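Local coordinates for DNA repair protein RAD7 (Saccharomyces cerevisiae, PDB 5ZB2) that takes part in global genome nucleotide excision repair, helping to remove lesions such as UV damage from non-transcribed DNA as a component of the GGR complex, at residues 195-200 / 224-229; 229-234 / 256-261. All blocks are in the same frame, centred on the assembly; numbering follows the deposited sequence.

Contact 1 of 2, residues 195-200 / 224-229; sequences NYALLP and DEIIIN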
ATOM      1  N   ASN A 195      30.227 -18.080  -8.365  1.00 36.91           N
ATOM      2  CA  ASN A 195      30.839 -17.680  -9.633  1.00 39.42           C
ATOM      3  C   ASN A 195      31.536 -16.325  -9.537  1.00 37.48           C
ATOM      4  O   ASN A 195      31.325 -15.432 -10.361  1.00 32.17           O
ATOM      5  CB  ASN A 195      29.782 -17.667 -10.733  1.00 40.62           C
ATOM      6  CG  ASN A 195      29.242 -19.047 -11.036  1.00 45.78           C
ATOM      7  OD1 ASN A 195      29.533 -20.011 -10.324  1.00 45.46           O
ATOM      8  ND2 ASN A 195      28.448 -19.153 -12.096  1.00 60.62           N
ATOM      9  N   TYR A 196      32.397 -16.170  -8.529  1.00 36.71           N
ATOM     10  CA  TYR A 196      33.198 -14.956  -8.422  1.00 35.98           C
ATOM     11  C   TYR A 196      34.130 -14.787  -9.613  1.00 36.73           C
ATOM     12  O   TYR A 196      34.596 -13.672  -9.874  1.00 34.04           O
ATOM     13  CB  TYR A 196      34.004 -14.975  -7.123  1.00 35.82           C
ATOM     14  CG  TYR A 196      33.146 -14.962  -5.877  1.00 35.54           C
ATOM     15  CD1 TYR A 196      32.680 -13.768  -5.342  1.00 32.43           C
ATOM     16  CD2 TYR A 196      32.808 -16.143  -5.234  1.00 36.24           C
ATOM     17  CE1 TYR A 196      31.895 -13.753  -4.198  1.00 34.62           C
ATOM     18  CE2 TYR A 196      32.025 -16.141  -4.094  1.00 35.60           C
ATOM     19  CZ  TYR A 196      31.572 -14.942  -3.579  1.00 34.28           C
ATOM     20  OH  TYR A 196      30.792 -14.948  -2.443  1.00 36.64           O
ATOM     21  N   ALA A 197      34.397 -15.868 -10.347  1.00 36.67           N
ATOM     22  CA  ALA A 197      35.281 -15.814 -11.503  1.00 39.57           C
ATOM     23  C   ALA A 197      34.713 -14.979 -12.644  1.00 39.74           C
ATOM     24  O   ALA A 197      35.461 -14.618 -13.557  1.00 42.73           O
ATOM     25  CB  ALA A 197      35.568 -17.233 -11.994  1.00 39.10           C
ATOM     26  N   LEU A 198      33.415 -14.671 -12.625  1.00 38.17           N
ATOM     27  CA  LEU A 198      32.827 -13.857 -13.683  1.00 40.89           C
ATOM     28  C   LEU A 198      33.138 -12.373 -13.531  1.00 40.11           C
ATOM     29  O   LEU A 198      32.976 -11.622 -14.500  1.00 38.68           O
ATOM     30  CB  LEU A 198      31.305 -14.046 -13.717  1.00 39.93           C
ATOM     31  CG  LEU A 198      30.789 -15.453 -14.021  1.00 46.67           C
ATOM     32  CD1 LEU A 198      29.278 -15.511 -13.873  1.00 46.05           C
ATOM     33  CD2 LEU A 198      31.202 -15.897 -15.418  1.00 49.60           C
ATOM     34  N   LEU A 199      33.575 -11.932 -12.350  1.00 38.19           N
ATOM     35  CA  LEU A 199      33.766 -10.499 -12.128  1.00 38.25           C
ATOM     36  C   LEU A 199      34.790  -9.889 -13.078  1.00 37.42           C
ATOM     37  O   LEU A 199      34.513  -8.814 -13.635  1.00 37.23           O
ATOM     38  CB  LEU A 199      34.142 -10.241 -10.664  1.00 37.93           C
ATOM     39  CG  LEU A 199      33.139 -10.684  -9.580  1.00 38.11           C
ATOM     40  CD1 LEU A 199      33.578 -10.187  -8.208  1.00 37.20           C
ATOM     41  CD2 LEU A 199      31.721 -10.216  -9.874  1.00 38.01           C
ATOM     42  N   PRO A 200      35.962 -10.488 -13.312  1.00 38.95           N
ATOM     43  CA  PRO A 200      36.923  -9.847 -14.230  1.00 41.18           C
ATOM     44  C   PRO A 200      36.383  -9.657 -15.637  1.00 40.94           C
ATOM     45  O   PRO A 200      36.810  -8.725 -16.329  1.00 44.08           O
ATOM     46  CB  PRO A 200      38.128 -10.803 -14.209  1.00 39.98           C
ATOM     47  CG  PRO A 200      37.989 -11.584 -12.954  1.00 38.86           C
ATOM     48  CD  PRO A 200      36.512 -11.719 -12.718  1.00 38.68           C
ATOM     49  N   ASP A 224      43.382 -16.741  -5.471  1.00 37.55           N
ATOM     50  CA  ASP A 224      44.374 -15.773  -5.928  1.00 38.60           C
ATOM     51  C   ASP A 224      44.164 -15.416  -7.390  1.00 38.13           C
ATOM     52  O   ASP A 224      44.180 -14.238  -7.763  1.00 34.77           O
ATOM     53  CB  ASP A 224      45.783 -16.332  -5.720  1.00 38.47           C
ATOM     54  CG  ASP A 224      46.122 -16.533  -4.263  1.00 36.42           C
ATOM     55  OD1 ASP A 224      45.848 -15.619  -3.457  1.00 34.60           O
ATOM     56  OD2 ASP A 224      46.665 -17.604  -3.924  1.00 36.51           O
ATOM     57  N   GLU A 225      43.965 -16.430  -8.236  1.00 38.54           N
ATOM     58  CA  GLU A 225      43.862 -16.194  -9.673  1.00 42.65           C
ATOM     59  C   GLU A 225      42.747 -15.206  -9.998  1.00 39.13           C
ATOM     60  O   GLU A 225      42.923 -14.314 -10.838  1.00 38.42           O
ATOM     61  CB  GLU A 225      43.634 -17.519 -10.402  1.00 48.28           C
ATOM     62  CG  GLU A 225      43.851 -17.448 -11.906  1.00 67.64           C
ATOM     63  CD  GLU A 225      43.639 -18.784 -12.597  1.00 79.75           C
ATOM     64  OE1 GLU A 225      43.004 -18.801 -13.673  1.00 77.71           O
ATOM     65  OE2 GLU A 225      44.106 -19.815 -12.066  1.00 72.39           O
ATOM     66  N   ILE A 226      41.592 -15.346  -9.343  1.00 37.91           N
ATOM     67  CA  ILE A 226      40.463 -14.464  -9.631  1.00 37.10           C
ATOM     68  C   ILE A 226      40.772 -13.037  -9.194  1.00 36.70           C
ATOM     69  O   ILE A 226      40.473 -12.076  -9.913  1.00 36.55           O
ATOM     70  CB  ILE A 226      39.186 -15.002  -8.958  1.00 38.86           C
ATOM     71  CG1 ILE A 226      38.770 -16.324  -9.612  1.00 38.53           C
ATOM     72  CG2 ILE A 226      38.052 -13.979  -9.045  1.00 35.81           C
ATOM     73  CD1 ILE A 226      37.645 -17.047  -8.905  1.00 40.01           C
ATOM     74  N   ILE A 227      41.362 -12.871  -8.009  1.00 34.98           N
ATOM     75  CA  ILE A 227      41.617 -11.526  -7.500  1.00 35.99           C
ATOM     76  C   ILE A 227      42.718 -10.844  -8.301  1.00 36.32           C
ATOM     77  O   ILE A 227      42.679  -9.623  -8.503  1.00 34.75           O
ATOM     78  CB  ILE A 227      41.968 -11.582  -6.003  1.00 35.79           C
ATOM     79  CG1 ILE A 227      40.801 -12.176  -5.204  1.00 36.03           C
ATOM     80  CG2 ILE A 227      42.348 -10.194  -5.479  1.00 35.00           C
ATOM     81  CD1 ILE A 227      39.474 -11.433  -5.358  1.00 34.56           C
ATOM     82  N   ILE A 228      43.714 -11.602  -8.763  1.00 34.54           N
ATOM     83  CA  ILE A 228      44.764 -11.019  -9.595  1.00 37.57           C
ATOM     84  C   ILE A 228      44.171 -10.504 -10.899  1.00 36.33           C
ATOM     85  O   ILE A 228      44.394  -9.353 -11.289  1.00 36.36           O
ATOM     86  CB  ILE A 228      45.884 -12.042  -9.845  1.00 37.04           C
ATOM     87  CG1 ILE A 228      46.617 -12.334  -8.535  1.00 36.32           C
ATOM     88  CG2 ILE A 228      46.869 -11.529 -10.906  1.00 36.05           C
ATOM     89  CD1 ILE A 228      47.507 -13.556  -8.588  1.00 36.78           C
ATOM     90  N   ASN A 229      43.402 -11.349 -11.590  1.00 37.49           N
ATOM     91  CA  ASN A 229      42.776 -10.922 -12.839  1.00 39.12           C
ATOM     92  C   ASN A 229      41.881  -9.711 -12.616  1.00 38.84           C
ATOM     93  O   ASN A 229      41.856  -8.787 -13.437  1.00 38.27           O
ATOM     94  CB  ASN A 229      41.982 -12.078 -13.447  1.00 39.57           C
ATOM     95  CG  ASN A 229      42.880 -13.199 -13.940  1.00 44.44           C
ATOM     96  OD1 ASN A 229      44.087 -13.016 -14.082  1.00 40.18           O
ATOM     97  ND2 ASN A 229      42.296 -14.361 -14.203  1.00 46.42           N
TER

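Contact 2 of 2, residues 229-234 / 256-261; sequences NLLGQI and NGLTAF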
ATOM      1  N   ASN A 229      43.402 -11.349 -11.590  1.00 37.49           N
ATOM      2  CA  ASN A 229      42.776 -10.922 -12.839  1.00 39.12           C
ATOM      3  C   ASN A 229      41.881  -9.711 -12.616  1.00 38.84           C
ATOM      4  O   ASN A 229      41.856  -8.787 -13.437  1.00 38.27           O
ATOM      5  CB  ASN A 229      41.982 -12.078 -13.447  1.00 39.57           C
ATOM      6  CG  ASN A 229      42.880 -13.199 -13.940  1.00 44.44           C
ATOM      7  OD1 ASN A 229      44.087 -13.016 -14.082  1.00 40.18           O
ATOM      8  ND2 ASN A 229      42.296 -14.361 -14.203  1.00 46.42           N
ATOM      9  N   LEU A 230      41.149  -9.689 -11.501  1.00 37.67           N
ATOM     10  CA  LEU A 230      40.301  -8.540 -11.203  1.00 38.57           C
ATOM     11  C   LEU A 230      41.138  -7.286 -10.973  1.00 38.89           C
ATOM     12  O   LEU A 230      40.804  -6.205 -11.471  1.00 39.41           O
ATOM     13  CB  LEU A 230      39.431  -8.845  -9.986  1.00 39.58           C
ATOM     14  CG  LEU A 230      38.243  -7.925  -9.713  1.00 41.58           C
ATOM     15  CD1 LEU A 230      37.290  -7.880 -10.897  1.00 40.44           C
ATOM     16  CD2 LEU A 230      37.523  -8.408  -8.466  1.00 42.13           C
ATOM     17  N   LEU A 231      42.238  -7.412 -10.224  1.00 37.49           N
ATOM     18  CA  LEU A 231      43.106  -6.263  -9.993  1.00 37.76           C
ATOM     19  C   LEU A 231      43.733  -5.768 -11.289  1.00 38.58           C
ATOM     20  O   LEU A 231      43.946  -4.561 -11.451  1.00 35.74           O
ATOM     21  CB  LEU A 231      44.193  -6.618  -8.977  1.00 36.96           C
ATOM     22  CG  LEU A 231      43.732  -6.787  -7.527  1.00 38.13           C
ATOM     23  CD1 LEU A 231      44.875  -7.291  -6.656  1.00 35.94           C
ATOM     24  CD2 LEU A 231      43.180  -5.480  -6.975  1.00 38.30           C
ATOM     25  N   GLY A 232      44.034  -6.673 -12.221  1.00 38.98           N
ATOM     26  CA  GLY A 232      44.524  -6.262 -13.522  1.00 39.77           C
ATOM     27  C   GLY A 232      43.547  -5.390 -14.279  1.00 41.81           C
ATOM     28  O   GLY A 232      43.940  -4.714 -15.235  1.00 42.53           O
ATOM     29  N   GLN A 233      42.279  -5.388 -13.870  1.00 44.71           N
ATOM     30  CA  GLN A 233      41.238  -4.586 -14.498  1.00 46.49           C
ATOM     31  C   GLN A 233      40.984  -3.275 -13.760  1.00 45.91           C
ATOM     32  O   GLN A 233      40.952  -2.209 -14.384  1.00 46.07           O
ATOM     33  CB  GLN A 233      39.944  -5.406 -14.575  1.00 49.71           C
ATOM     34  CG  GLN A 233      38.795  -4.717 -15.289  1.00 61.00           C
ATOM     35  CD  GLN A 233      39.046  -4.553 -16.774  1.00 68.59           C
ATOM     36  OE1 GLN A 233      39.278  -3.444 -17.261  1.00 67.81           O
ATOM     37  NE2 GLN A 233      38.997  -5.661 -17.504  1.00 87.72           N
ATOM     38  N   ILE A 234      40.820  -3.326 -12.438  1.00 42.03           N
ATOM     39  CA  ILE A 234      40.345  -2.177 -11.669  1.00 41.38           C
ATOM     40  C   ILE A 234      41.429  -1.531 -10.822  1.00 42.36           C
ATOM     41  O   ILE A 234      41.185  -0.450 -10.263  1.00 41.59           O
ATOM     42  CB  ILE A 234      39.147  -2.558 -10.772  1.00 41.05           C
ATOM     43  CG1 ILE A 234      39.581  -3.528  -9.665  1.00 37.59           C
ATOM     44  CG2 ILE A 234      38.032  -3.175 -11.612  1.00 41.56           C
ATOM     45  CD1 ILE A 234      38.498  -3.820  -8.632  1.00 40.53           C
ATOM     46  N   ASN A 256      51.596 -10.859  -6.967  1.00 32.11           N
ATOM     47  CA  ASN A 256      51.229 -10.862  -8.376  1.00 33.65           C
ATOM     48  C   ASN A 256      49.992 -10.029  -8.683  1.00 35.64           C
ATOM     49  O   ASN A 256      49.702  -9.802  -9.864  1.00 35.68           O
ATOM     50  CB  ASN A 256      51.000 -12.302  -8.845  1.00 33.19           C
ATOM     51  CG  ASN A 256      52.192 -13.197  -8.562  1.00 35.56           C
ATOM     52  OD1 ASN A 256      52.081 -14.205  -7.863  1.00 36.32           O
ATOM     53  ND2 ASN A 256      53.345 -12.827  -9.104  1.00 35.40           N
ATOM     54  N   GLY A 257      49.264  -9.570  -7.666  1.00 33.70           N
ATOM     55  CA  GLY A 257      48.064  -8.779  -7.876  1.00 34.09           C
ATOM     56  C   GLY A 257      48.186  -7.339  -7.419  1.00 35.14           C
ATOM     57  O   GLY A 257      48.245  -6.423  -8.244  1.00 36.14           O
ATOM     58  N   LEU A 258      48.230  -7.125  -6.102  1.00 32.88           N
ATOM     59  CA  LEU A 258      48.285  -5.766  -5.571  1.00 34.96           C
ATOM     60  C   LEU A 258      49.532  -5.030  -6.045  1.00 35.80           C
ATOM     61  O   LEU A 258      49.446  -3.909  -6.559  1.00 36.97           O
ATOM     62  CB  LEU A 258      48.238  -5.790  -4.043  1.00 35.55           C
ATOM     63  CG  LEU A 258      46.902  -6.124  -3.382  1.00 36.28           C
ATOM     64  CD1 LEU A 258      47.075  -6.136  -1.871  1.00 37.09           C
ATOM     65  CD2 LEU A 258      45.819  -5.136  -3.790  1.00 36.10           C
ATOM     66  N   THR A 259      50.707  -5.633  -5.867  1.00 32.91           N
ATOM     67  CA  THR A 259      51.936  -4.931  -6.213  1.00 36.95           C
ATOM     68  C   THR A 259      52.037  -4.686  -7.713  1.00 36.47           C
ATOM     69  O   THR A 259      52.606  -3.675  -8.137  1.00 40.33           O
ATOM     70  CB  THR A 259      53.148  -5.719  -5.725  1.00 36.30           C
ATOM     71  OG1 THR A 259      53.014  -5.992  -4.324  1.00 32.62           O
ATOM     72  CG2 THR A 259      54.427  -4.922  -5.961  1.00 38.35           C
ATOM     73  N   ALA A 260      51.489  -5.591  -8.523  1.00 35.80           N
ATOM     74  CA  ALA A 260      51.576  -5.444  -9.970  1.00 38.37           C
ATOM     75  C   ALA A 260      50.709  -4.296 -10.471  1.00 39.26           C
ATOM     76  O   ALA A 260      51.137  -3.527 -11.338  1.00 41.38           O
ATOM     77  CB  ALA A 260      51.165  -6.749 -10.652  1.00 38.37           C
ATOM     78  N   PHE A 261      49.493  -4.154  -9.936  1.00 37.49           N
ATOM     79  CA  PHE A 261      48.466  -3.350 -10.583  1.00 37.07           C
ATOM     80  C   PHE A 261      47.970  -2.162  -9.771  1.00 37.46           C
ATOM     81  O   PHE A 261      47.087  -1.444 -10.251  1.00 37.75           O
ATOM     82  CB  PHE A 261      47.269  -4.238 -10.945  1.00 36.26           C
ATOM     83  CG  PHE A 261      47.616  -5.369 -11.870  1.00 37.45           C
ATOM     84  CD1 PHE A 261      48.077  -5.117 -13.152  1.00 36.28           C
ATOM     85  CD2 PHE A 261      47.470  -6.682 -11.461  1.00 36.26           C
ATOM     86  CE1 PHE A 261      48.394  -6.159 -14.006  1.00 38.34           C
ATOM     87  CE2 PHE A 261      47.784  -7.724 -12.311  1.00 37.05           C
ATOM     88  CZ  PHE A 261      48.244  -7.463 -13.583  1.00 38.80           C
TER

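Contact 1 of 2, residues 195-200 / 224-229
Ile-226 holds CG1 anti to its own carbonyl carbon (chi1 -67°), and with CD1 then extended away from CA (chi2 172°) the longer branch reaches over to the backbone and methyl of Ala-197. CD1 ends 3.7 Å from Ala-197 CB and equally near its CA, while CG1 lies 4.1 Å from the same CB. The shorter branch is used as well: CG2, anti to the backbone N, stands 3.6 Å from Tyr-196 O. That oxygen already accepts a backbone hydrogen bond from Leu-199 N, so the methyl packs against a carbonyl that is already engaged within its own turn. The two branches thus settle on consecutive residues of the short 3-10 turn. An alanine here, lacking CG1, CG2 and CD1, would probably take the isoleucine's apolar cover from the Ala-197 methyl and the Tyr-196 carbonyl and open a gap between turn and helix.

Three residues further on, Pro-200 takes over. Its CG sits 4.0 Å from Ile-226 O and 4.1 Å from Asn-229 CB, and ring and asparagine side chain cross obliquely. Asn-229 offers only its methylene to the proline; its amide group lies farther from the ring. The contact is therefore van der Waals in kind, and it lies at the surface. Tyr-196 sends its ring elsewhere, to Ile-213 of strand 210-214 and to the loop residues Pro-216 and Val-222, while Asn-223 OD1 accepts from Ile-226 N at the start of the helix. Neighbouring segments that follow successive parallel strands, one a short turn and helix and the other the full helix 224-234, lie side by side here, the packing of the helical, convex side of the leucine-rich repeat solenoid that makes up this C-terminal part of Rad7.

Contact 2 of 2, residues 229-234 / 256-261
Leu-231 and Phe-261 bury the most surface here, and they reach across from facing helices, with Gly-232 against one face of the phenylalanine ring. With CG anti to its carbonyl carbon and CD1 extended away from CA (chi2 174°), Leu-231 brings CD1 against the backbone of the neighbouring helix, 3.4 Å from both Gly-257 C and Leu-258 N. Gly-257 leaves room for that methyl: a beta carbon there would come to 3.0 Å from Leu-231 CD1 and clash. The same CD1 also meets Leu-258 CD2 at 3.7 Å, the two leucine side chains crossing at a slant. Leu-258 itself goes on to Phe-287 of helix 281-290, and Leu-231 to Leu-238, which places this end of the contact in the hydrophobic interior.

The short axes run almost parallel, 17° apart and 8.5 Å at closest approach, in keeping with consecutive helices stacked along a leucine-rich repeat solenoid. Helix 251-261 contains a wider pi-type turn at 256-258, just where Leu-231 packs.

Toward the outer surface the phenylalanine does the work. Phe-261 lays one ring face over the backbone of Gly-232, in a CH-pi contact: Gly-232 CA is 3.5 Å from the ring centroid and only 7° from the normal, practically over the centre. Gly-232 N approaches the same face nearer the rim, by CD2. On the opposite face the ring carries Ala-260 CB of its own helix, displaced toward the rim, which leaves the aromatic group between a methyl and a bare stretch of main chain. At the root of its side chain, Phe-261 CB comes 3.4 Å from Leu-231 O, and Leu-231 CB touches Phe-261 CD2 at 4.1 Å.

Both contacts use helix 224-234 and share Asn-229 in their ranges, though it touches across contact 1 alone; they join that helix to different neighbours, contact 1 to the 3-10 turn and short helix at 195-200, contact 2 to helix 251-261. Their centres are about 10 Å apart, and Ile-228 and Leu-230 bridge them, Ile-228 CG2 touching Asn-256 O and Leu-230 CD1 touching Pro-200 N. Contact 1 is the surface one, made by an isoleucine's branches, an alanine methyl, a proline ring and backbone carbonyls. Contact 2 is mostly buried, although Phe-261 and Gly-232 are exposed; a leucine methyl meets the main chain of Gly-257 at the buried end, and an aromatic face covers Gly-232 at the exposed one.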